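Long-range contacts in phosphate-binding protein PstS 2 (Streptococcus pneumoniae, PDB 4H1X), which probably binds phosphate as the solute-binding component of the PstSACB ABC transporter, which is thought to import phosphate into the cell: residues A[107-112]-A[220-225]; A[159-164]-A[203-208]; A[137-142]-A[226-231]. All blocks are in the same frame, centred on the assembly; numbering follows the deposited sequence. Where two conformers were deposited one is given.

Interaction 1 (A[107-112]-A[220-225]); sequences NIVWSS and KSLTHD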
loop_
_atom_site.group_PDB
_atom_site.type_symbol
_atom_site.label_atom_id
_atom_site.label_comp_id
_atom_site.label_asym_id
_atom_site.label_seq_id
_atom_site.Cartn_x
_atom_site.Cartn_y
_atom_site.Cartn_z
ATOM N N ASN A 107 -7.718 -1.333 -3.113
ATOM C CA ASN A 107 -9.057 -1.574 -3.613
ATOM C C ASN A 107 -10.117 -1.191 -2.601
ATOM O O ASN A 107 -9.958 -1.417 -1.397
ATOM C CB ASN A 107 -9.232 -3.070 -3.940
ATOM C CG ASN A 107 -8.529 -3.483 -5.202
ATOM O OD1 ASN A 107 -8.579 -2.793 -6.218
ATOM N ND2 ASN A 107 -7.854 -4.605 -5.162
ATOM N N ILE A 108 -11.218 -0.688 -3.127
ATOM C CA ILE A 108 -12.485 -0.504 -2.427
ATOM C C ILE A 108 -13.424 -1.558 -3.034
ATOM O O ILE A 108 -13.292 -1.909 -4.227
ATOM C CB ILE A 108 -13.061 0.927 -2.494
ATOM C CG1 ILE A 108 -13.300 1.381 -3.968
ATOM C CG2 ILE A 108 -12.179 1.890 -1.699
ATOM C CD1 ILE A 108 -14.121 2.587 -4.144
ATOM N N VAL A 109 -14.293 -2.131 -2.207
ATOM C CA VAL A 109 -15.208 -3.173 -2.646
ATOM C C VAL A 109 -16.604 -2.806 -2.168
ATOM O O VAL A 109 -16.741 -2.207 -1.106
ATOM C CB VAL A 109 -14.807 -4.605 -2.187
ATOM C CG1 VAL A 109 -13.382 -4.954 -2.617
ATOM C CG2 VAL A 109 -14.947 -4.778 -0.679
ATOM N N TRP A 110 -17.612 -3.176 -2.946
ATOM C CA TRP A 110 -19.009 -2.943 -2.582
ATOM C C TRP A 110 -19.882 -4.021 -3.223
ATOM O O TRP A 110 -19.413 -4.758 -4.111
ATOM C CB TRP A 110 -19.467 -1.531 -3.003
ATOM C CG TRP A 110 -19.496 -1.300 -4.481
ATOM C CD1 TRP A 110 -20.548 -1.506 -5.327
ATOM C CD2 TRP A 110 -18.460 -0.710 -5.261
ATOM N NE1 TRP A 110 -20.228 -1.075 -6.592
ATOM C CE2 TRP A 110 -18.954 -0.571 -6.579
ATOM C CE3 TRP A 110 -17.159 -0.270 -4.972
ATOM C CZ2 TRP A 110 -18.174 -0.036 -7.621
ATOM C CZ3 TRP A 110 -16.386 0.253 -6.005
ATOM C CH2 TRP A 110 -16.890 0.355 -7.311
ATOM N N SER A 111 -21.150 -4.094 -2.791
ATOM C CA SER A 111 -22.092 -5.055 -3.343
ATOM C C SER A 111 -23.313 -4.303 -3.849
ATOM O O SER A 111 -23.337 -3.057 -3.826
ATOM C CB SER A 111 -22.501 -6.033 -2.251
ATOM O OG SER A 111 -23.285 -5.340 -1.289
ATOM N N SER A 112 -24.343 -5.060 -4.238
ATOM C CA SER A 112 -25.621 -4.528 -4.667
ATOM C C SER A 112 -26.295 -3.781 -3.496
ATOM O O SER A 112 -27.226 -3.016 -3.719
ATOM C CB SER A 112 -26.506 -5.657 -5.190
ATOM O OG SER A 112 -26.778 -6.626 -4.187
ATOM N N LYS A 220 -16.829 -12.994 -5.335
ATOM C CA LYS A 220 -18.205 -13.407 -5.631
ATOM C C LYS A 220 -19.213 -12.434 -5.015
ATOM O O LYS A 220 -19.140 -12.159 -3.820
ATOM C CB LYS A 220 -18.469 -14.846 -5.144
ATOM C CG LYS A 220 -19.552 -15.561 -5.943
ATOM C CD LYS A 220 -19.755 -16.994 -5.460
ATOM C CE LYS A 220 -20.950 -17.652 -6.114
ATOM N NZ LYS A 220 -21.004 -19.112 -5.838
ATOM N N SER A 221 -20.107 -11.877 -5.855
ATOM C CA SER A 221 -21.175 -10.918 -5.503
ATOM C C SER A 221 -20.639 -9.492 -5.296
ATOM O O SER A 221 -21.431 -8.608 -4.994
ATOM C CB SER A 221 -21.941 -11.354 -4.247
ATOM O OG SER A 221 -21.224 -11.078 -3.049
ATOM N N LEU A 222 -19.320 -9.264 -5.441
ATOM C CA LEU A 222 -18.763 -7.933 -5.224
ATOM C C LEU A 222 -18.179 -7.308 -6.465
ATOM O O LEU A 222 -17.748 -8.011 -7.391
ATOM C CB LEU A 222 -17.633 -7.944 -4.156
ATOM C CG LEU A 222 -17.973 -8.497 -2.777
ATOM C CD1 LEU A 222 -16.803 -8.297 -1.819
ATOM C CD2 LEU A 222 -19.241 -7.883 -2.230
ATOM N N THR A 223 -18.068 -5.969 -6.418
ATOM C CA THR A 223 -17.329 -5.174 -7.396
ATOM C C THR A 223 -16.125 -4.609 -6.633
ATOM O O THR A 223 -16.274 -4.240 -5.461
ATOM C CB THR A 223 -18.211 -4.065 -8.009
ATOM O OG1 THR A 223 -19.376 -4.656 -8.588
ATOM C CG2 THR A 223 -17.469 -3.253 -9.079
ATOM N N HIS A 224 -14.934 -4.655 -7.228
ATOM C CA HIS A 224 -13.739 -4.053 -6.629
ATOM C C HIS A 224 -13.221 -3.012 -7.598
ATOM O O HIS A 224 -13.418 -3.124 -8.818
ATOM C CB HIS A 224 -12.649 -5.075 -6.259
ATOM C CG HIS A 224 -11.990 -5.702 -7.442
ATOM N ND1 HIS A 224 -12.475 -6.876 -8.000
ATOM C CD2 HIS A 224 -10.901 -5.306 -8.137
ATOM C CE1 HIS A 224 -11.659 -7.158 -9.001
ATOM N NE2 HIS A 224 -10.708 -6.237 -9.131
ATOM N N ASP A 225 -12.571 -1.998 -7.056
ATOM C CA ASP A 225 -12.070 -0.884 -7.833
ATOM C C ASP A 225 -10.780 -0.355 -7.202
ATOM O O ASP A 225 -10.762 -0.061 -6.005
ATOM C CB ASP A 225 -13.168 0.188 -7.825
ATOM C CG ASP A 225 -12.767 1.515 -8.400
ATOM O OD1 ASP A 225 -12.375 1.549 -9.590
ATOM O OD2 ASP A 225 -12.872 2.527 -7.672
HETATM O O HOH W 1 -21.202 -5.095 -6.711
HETATM O O HOH W 2 -21.364 -2.902 -9.096
HETATM O O HOH W 3 -23.956 -7.952 -4.622
#
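Thr223 lies over one face of the Trp110 indole, offset toward its rim. CB of Thr223 stands 4.1 Å from the centroid of the five-membered ring, 23° off its normal, a CH-pi contact. The methyl CG2 of Thr223 reaches on to the benzo half, 3.6 Å from CZ2 of Trp110. Ile108 CG1 lies at the indole edge, in its plane. CB of Asp225 comes to 3.7 Å from Trp110 CZ3, obliquely. On the other face of the sheet, Asn107 OD1 meets the edge of the His224 ring near its plane, while ND2 of the same amide is hydrogen-bonded to Arg212 O. There Val109 CG1 also packs on His224 CB.

The indole is laid across the neighbouring strand by a chi1 of 65°, with CG in the crowded position between the backbone N and the carbonyl carbon. OG1 of Thr223 turns to water instead. Two waters bind it, one also held by Trp110 O and the other weakly by Trp110 NE1.

The backbones form an antiparallel pair. Ile108 with Asp225 and Trp110 with Thr223 are hydrogen-bonded pairs, and Val109 with His224 between them is a non-hydrogen-bonded pair. The Thr223 N to Trp110 O bond is 2.9 Å and nearly straight, at 173°. Asp225 N gives a bond of the same length to Ile108 O.

Asp225 is buried, and its OD2 is hydrogen-bonded to His126 NE2. Val109 and Leu222 pack against helix 193-202. Strand 103-110 has strand 223-236 as one neighbour in the mixed sheet and strand 207-210 as another.

Interaction 2 (A[159-164]-A[203-208]); sequences SVVGST and KTADIG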
loop_
_atom_site.group_PDB
_atom_site.type_symbol
_atom_site.label_atom_id
_atom_site.label_comp_id
_atom_site.label_asym_id
_atom_site.label_seq_id
_atom_site.Cartn_x
_atom_site.Cartn_y
_atom_site.Cartn_z
ATOM N N SER A 159 -20.297 3.568 6.527
ATOM C CA SER A 159 -19.346 2.735 7.262
ATOM C C SER A 159 -18.376 2.148 6.257
ATOM O O SER A 159 -18.796 1.453 5.314
ATOM C CB SER A 159 -20.062 1.641 8.048
ATOM O OG SER A 159 -19.098 0.812 8.681
ATOM N N VAL A 160 -17.091 2.452 6.429
ATOM C CA VAL A 160 -16.024 1.983 5.529
ATOM C C VAL A 160 -15.094 1.112 6.377
ATOM O O VAL A 160 -14.613 1.565 7.417
ATOM C CB VAL A 160 -15.291 3.143 4.796
ATOM C CG1 VAL A 160 -14.287 2.571 3.801
ATOM C CG2 VAL A 160 -16.284 4.065 4.066
ATOM N N VAL A 161 -14.918 -0.164 6.004
ATOM C CA VAL A 161 -14.194 -1.105 6.850
ATOM C C VAL A 161 -13.130 -1.878 6.108
ATOM O O VAL A 161 -13.398 -2.326 4.995
ATOM C CB VAL A 161 -15.228 -2.119 7.447
ATOM C CG1 VAL A 161 -14.541 -3.218 8.263
ATOM C CG2 VAL A 161 -16.318 -1.403 8.275
ATOM N N GLY A 162 -11.989 -2.141 6.764
ATOM C CA GLY A 162 -11.011 -3.023 6.142
ATOM C C GLY A 162 -9.555 -2.785 6.434
ATOM O O GLY A 162 -9.184 -2.366 7.536
ATOM N N SER A 163 -8.747 -2.940 5.390
ATOM C CA SER A 163 -7.281 -2.877 5.464
ATOM C C SER A 163 -6.759 -1.628 6.157
ATOM O O SER A 163 -7.134 -0.509 5.798
ATOM C CB SER A 163 -6.681 -2.950 4.066
ATOM O OG SER A 163 -5.277 -2.799 4.139
ATOM N N THR A 164 -5.829 -1.823 7.122
ATOM C CA THR A 164 -5.206 -0.712 7.847
ATOM C C THR A 164 -4.398 0.144 6.866
ATOM O O THR A 164 -4.262 1.353 7.053
ATOM C CB THR A 164 -4.302 -1.241 8.971
ATOM O OG1 THR A 164 -3.252 -2.039 8.412
ATOM C CG2 THR A 164 -5.072 -2.023 10.034
ATOM N N LYS A 203 -23.416 -6.928 5.159
ATOM C CA LYS A 203 -24.119 -5.645 5.098
ATOM C C LYS A 203 -23.878 -4.801 6.363
ATOM O O LYS A 203 -24.711 -3.952 6.677
ATOM C CB LYS A 203 -25.638 -5.844 4.825
ATOM C CG LYS A 203 -25.954 -6.614 3.553
ATOM C CD LYS A 203 -27.462 -6.647 3.307
ATOM C CE LYS A 203 -27.882 -7.677 2.302
ATOM N NZ LYS A 203 -29.342 -7.595 2.026
ATOM N N THR A 204 -22.741 -5.010 7.075
ATOM C CA THR A 204 -22.379 -4.213 8.270
ATOM C C THR A 204 -21.463 -3.031 7.866
ATOM O O THR A 204 -21.211 -2.128 8.668
ATOM C CB THR A 204 -21.751 -5.074 9.376
ATOM O OG1 THR A 204 -20.489 -5.572 8.937
ATOM C CG2 THR A 204 -22.670 -6.217 9.835
ATOM N N ALA A 205 -20.935 -3.071 6.631
ATOM C CA ALA A 205 -20.148 -1.998 6.037
ATOM C C ALA A 205 -20.749 -1.672 4.702
ATOM O O ALA A 205 -21.165 -2.582 3.970
ATOM C CB ALA A 205 -18.700 -2.425 5.850
ATOM N N ASP A 206 -20.725 -0.398 4.345
ATOM C CA ASP A 206 -21.186 0.035 3.044
ATOM C C ASP A 206 -20.083 -0.235 2.011
ATOM O O ASP A 206 -20.363 -0.618 0.881
ATOM C CB ASP A 206 -21.572 1.513 3.103
ATOM C CG ASP A 206 -22.671 1.788 4.133
ATOM O OD1 ASP A 206 -23.763 1.221 3.996
ATOM O OD2 ASP A 206 -22.396 2.491 5.130
ATOM N N ILE A 207 -18.833 0.050 2.395
ATOM C CA ILE A 207 -17.681 -0.092 1.499
ATOM C C ILE A 207 -16.564 -0.802 2.259
ATOM O O ILE A 207 -16.333 -0.504 3.445
ATOM C CB ILE A 207 -17.224 1.317 1.018
ATOM C CG1 ILE A 207 -18.367 2.039 0.230
ATOM C CG2 ILE A 207 -15.967 1.247 0.133
ATOM C CD1 ILE A 207 -18.171 3.588 0.082
ATOM N N GLY A 208 -15.879 -1.696 1.561
ATOM C CA GLY A 208 -14.738 -2.416 2.119
ATOM C C GLY A 208 -13.444 -1.919 1.516
ATOM O O GLY A 208 -13.434 -1.446 0.371
HETATM O O HOH W 4 -19.388 -1.171 10.450
#
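Asp206 has CG anti to its carbonyl carbon and beside its backbone N (chi1 -59°), which swings the carboxylate back to the start of the other segment. OD2 there takes the N-H of Ser159 on its anti lone pair, at 2.7 Å. Ser159 OG is anti to its own backbone N (chi1 177°). It comes to 3.6 Å from Thr204 O, with one water bridging the two. Val161 has CG2 anti to its carbonyl carbon, and this methyl touches Ala205 CB at 3.5 Å.

The backbones run parallel, with Val160 paired to Ile207 and Val161 to Gly208. Ser159 O accepts two bonds in its carbonyl plane, from Asp206 N at 2.8 Å and from Ile207 N at 3.2 Å. Val161 N then bonds to Ile207 O at 2.9 Å, nearly along the C=O axis. Gly208 CA lies close to Val161 O, at 3.2 Å.

Helix 193-202 joins strand 183-190 to strand 207-210 in a beta-alpha-beta crossover, with strand 155-162 paired between them. The helix ends in a Schellman motif at Lys203. Val161 and Ala205 both pack on its Ala199, and Ile207 lies against Phe121 and Ile122.

Ser159 is thus gripped at both backbone polar atoms by Asp206 and Ile207. The carboxylate takes the Ser159 N-H just before strand 207-210 begins, and this bond would favour the charged form.

Interaction 3 (A[137-142]-A[226-231]); sequences NKFIEA and AIALDG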
loop_
_atom_site.group_PDB
_atom_site.type_symbol
_atom_site.label_atom_id
_atom_site.label_comp_id
_atom_site.label_asym_id
_atom_site.label_seq_id
_atom_site.Cartn_x
_atom_site.Cartn_y
_atom_site.Cartn_z
ATOM N N ASN A 137 -1.582 12.995 -1.818
ATOM C CA ASN A 137 -1.147 12.141 -0.714
ATOM C C ASN A 137 -0.068 11.131 -1.158
ATOM O O ASN A 137 0.255 10.182 -0.423
ATOM C CB ASN A 137 -2.330 11.486 -0.036
ATOM C CG ASN A 137 -2.983 12.497 0.878
ATOM O OD1 ASN A 137 -2.422 12.861 1.912
ATOM N ND2 ASN A 137 -4.103 13.075 0.455
ATOM N N LYS A 138 0.522 11.396 -2.338
ATOM C CA LYS A 138 1.705 10.735 -2.911
ATOM C C LYS A 138 1.490 9.242 -3.304
ATOM O O LYS A 138 2.459 8.502 -3.448
ATOM C CB LYS A 138 2.927 10.874 -1.957
ATOM C CG LYS A 138 3.262 12.331 -1.554
ATOM C CD LYS A 138 3.892 13.114 -2.685
ATOM C CE LYS A 138 4.655 14.318 -2.191
ATOM N NZ LYS A 138 5.693 14.749 -3.164
ATOM N N PHE A 139 0.248 8.849 -3.588
ATOM C CA PHE A 139 -0.042 7.531 -4.156
ATOM C C PHE A 139 -0.142 7.687 -5.671
ATOM O O PHE A 139 -0.233 8.808 -6.173
ATOM C CB PHE A 139 -1.338 6.941 -3.576
ATOM C CG PHE A 139 -1.191 6.581 -2.122
ATOM C CD1 PHE A 139 -0.575 5.390 -1.743
ATOM C CD2 PHE A 139 -1.677 7.425 -1.129
ATOM C CE1 PHE A 139 -0.404 5.072 -0.389
ATOM C CE2 PHE A 139 -1.519 7.107 0.220
ATOM C CZ PHE A 139 -0.894 5.925 0.581
ATOM N N ILE A 140 -0.134 6.576 -6.398
ATOM C CA ILE A 140 -0.252 6.624 -7.853
ATOM C C ILE A 140 -1.713 6.368 -8.284
ATOM O O ILE A 140 -2.358 5.442 -7.787
ATOM C CB ILE A 140 0.749 5.628 -8.468
ATOM C CG1 ILE A 140 2.192 6.150 -8.224
ATOM C CG2 ILE A 140 0.472 5.401 -9.959
ATOM C CD1 ILE A 140 3.269 5.105 -8.149
ATOM N N GLU A 141 -2.220 7.229 -9.187
ATOM C CA GLU A 141 -3.578 7.167 -9.729
ATOM C C GLU A 141 -3.588 6.256 -10.973
ATOM O O GLU A 141 -3.018 6.611 -12.005
ATOM C CB GLU A 141 -4.077 8.606 -10.031
ATOM C CG GLU A 141 -5.490 8.712 -10.582
ATOM C CD GLU A 141 -6.529 7.994 -9.744
ATOM O OE1 GLU A 141 -6.901 8.513 -8.664
ATOM O OE2 GLU A 141 -6.938 6.885 -10.153
ATOM N N ALA A 142 -4.237 5.080 -10.859
ATOM C CA ALA A 142 -4.352 4.081 -11.940
ATOM C C ALA A 142 -5.330 4.511 -13.044
ATOM O O ALA A 142 -5.136 4.153 -14.211
ATOM C CB ALA A 142 -4.793 2.741 -11.367
ATOM N N ALA A 226 -9.700 -0.244 -7.995
ATOM C CA ALA A 226 -8.432 0.264 -7.439
ATOM C C ALA A 226 -8.448 1.796 -7.413
ATOM O O ALA A 226 -8.416 2.434 -8.469
ATOM C CB ALA A 226 -7.245 -0.254 -8.243
ATOM N N ILE A 227 -8.505 2.379 -6.212
ATOM C CA ILE A 227 -8.524 3.836 -6.020
ATOM C C ILE A 227 -7.089 4.388 -6.013
ATOM O O ILE A 227 -6.895 5.583 -6.164
ATOM C CB ILE A 227 -9.302 4.261 -4.750
ATOM C CG1 ILE A 227 -8.643 3.753 -3.451
ATOM C CG2 ILE A 227 -10.763 3.854 -4.862
ATOM C CD1 ILE A 227 -9.140 4.440 -2.095
ATOM N N ALA A 228 -6.098 3.527 -5.834
ATOM C CA ALA A 228 -4.694 3.930 -5.812
ATOM C C ALA A 228 -3.793 2.733 -5.985
ATOM O O ALA A 228 -4.190 1.598 -5.669
ATOM C CB ALA A 228 -4.356 4.614 -4.484
ATOM N N LEU A 229 -2.563 2.995 -6.436
ATOM C CA LEU A 229 -1.500 1.997 -6.499
ATOM C C LEU A 229 -0.442 2.433 -5.526
ATOM O O LEU A 229 -0.062 3.613 -5.488
ATOM C CB LEU A 229 -0.921 1.810 -7.909
ATOM C CG LEU A 229 -1.897 1.371 -9.000
ATOM C CD1 LEU A 229 -1.163 1.252 -10.324
ATOM C CD2 LEU A 229 -2.566 0.053 -8.650
ATOM N N ASP A 230 -0.033 1.508 -4.678
ATOM C CA ASP A 230 0.958 1.797 -3.668
ATOM C C ASP A 230 2.223 1.058 -4.020
ATOM O O ASP A 230 2.255 -0.165 -3.920
ATOM C CB ASP A 230 0.436 1.386 -2.277
ATOM C CG ASP A 230 1.446 1.576 -1.159
ATOM O OD1 ASP A 230 2.051 2.684 -1.074
ATOM O OD2 ASP A 230 1.660 0.615 -0.389
ATOM N N GLY A 231 3.227 1.791 -4.489
ATOM C CA GLY A 231 4.505 1.181 -4.816
ATOM C C GLY A 231 5.358 1.132 -3.557
ATOM O O GLY A 231 5.136 1.905 -2.607
HETATM O O HOH W 5 3.166 5.584 -2.052
HETATM O O HOH W 6 -8.675 7.182 -7.109
HETATM O O HOH W 7 -6.455 4.439 -9.142
#
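A single antiparallel bridge, Ile140 with Leu229, joins the loop after helix 128-136 to strand 223-236. It is a hydrogen-bonded pair. Ile140 N reaches Leu229 O at 3.1 Å, and Leu229 N returns to Ile140 O at 2.8 Å. Both bonds lie in the plane of the accepting carbonyl.

Phe139 brings its ring edge to Asp230. CE1 of Phe139 is 3.5 Å from Asp230 OD1, near the ring plane, with ring and carboxylate 62° apart. OD2 of Asp230 forms a salt bridge with Arg104, so the ring borders a carboxylate already paired with a charge. CB of Phe139 rests on Ala228 CB at 3.9 Å. Ala142 CB meets Leu229 CG at 4.0 Å.

Glu141 starts away from the strand, but its chain bends at chi2 (53°) and returns its carboxylate. Two waters complete the link. One joins OE1 to Ile227 O. The other joins OE2 to Ala226 O and takes the N-H of Ala142. OE2 also accepts from Lys143 N.

Strand 223-236 turns a corner at Ile227, where Ile227 and Ala228 both face Phe106 in a classic beta bulge. Phe139 meets Phe106 too, with the rings at about 50°. Ala228 packs on Val134 of helix 128-136 and Leu169 of helix 164-180, whereas Ile140 and Leu229 share Val95 of helix 92-96.

All three contacts reach one mixed sheet. Interactions 1 and 3 share strand 223-236 and follow each other along it, touching where Ile108 packs on Ile227. Interactions 1 and 2 touch too: Val109 N probably bonds to Gly208 O, so strand 103-110 lies between strands 207-210 and 223-236. Interactions 2 and 3 do not touch; their nearest atoms are about 8 Å apart. Interaction 2 is the most buried. Interaction 1 ends at the surface, with water around its Trp-Thr packing, and interaction 3 is partly buried and nearest the chain centre. Regular antiparallel pairing serves interaction 1, parallel pairing with a carboxylate-to-backbone bond interaction 2, and interaction 3 has one backbone bridge plus water-mediated links from Glu141.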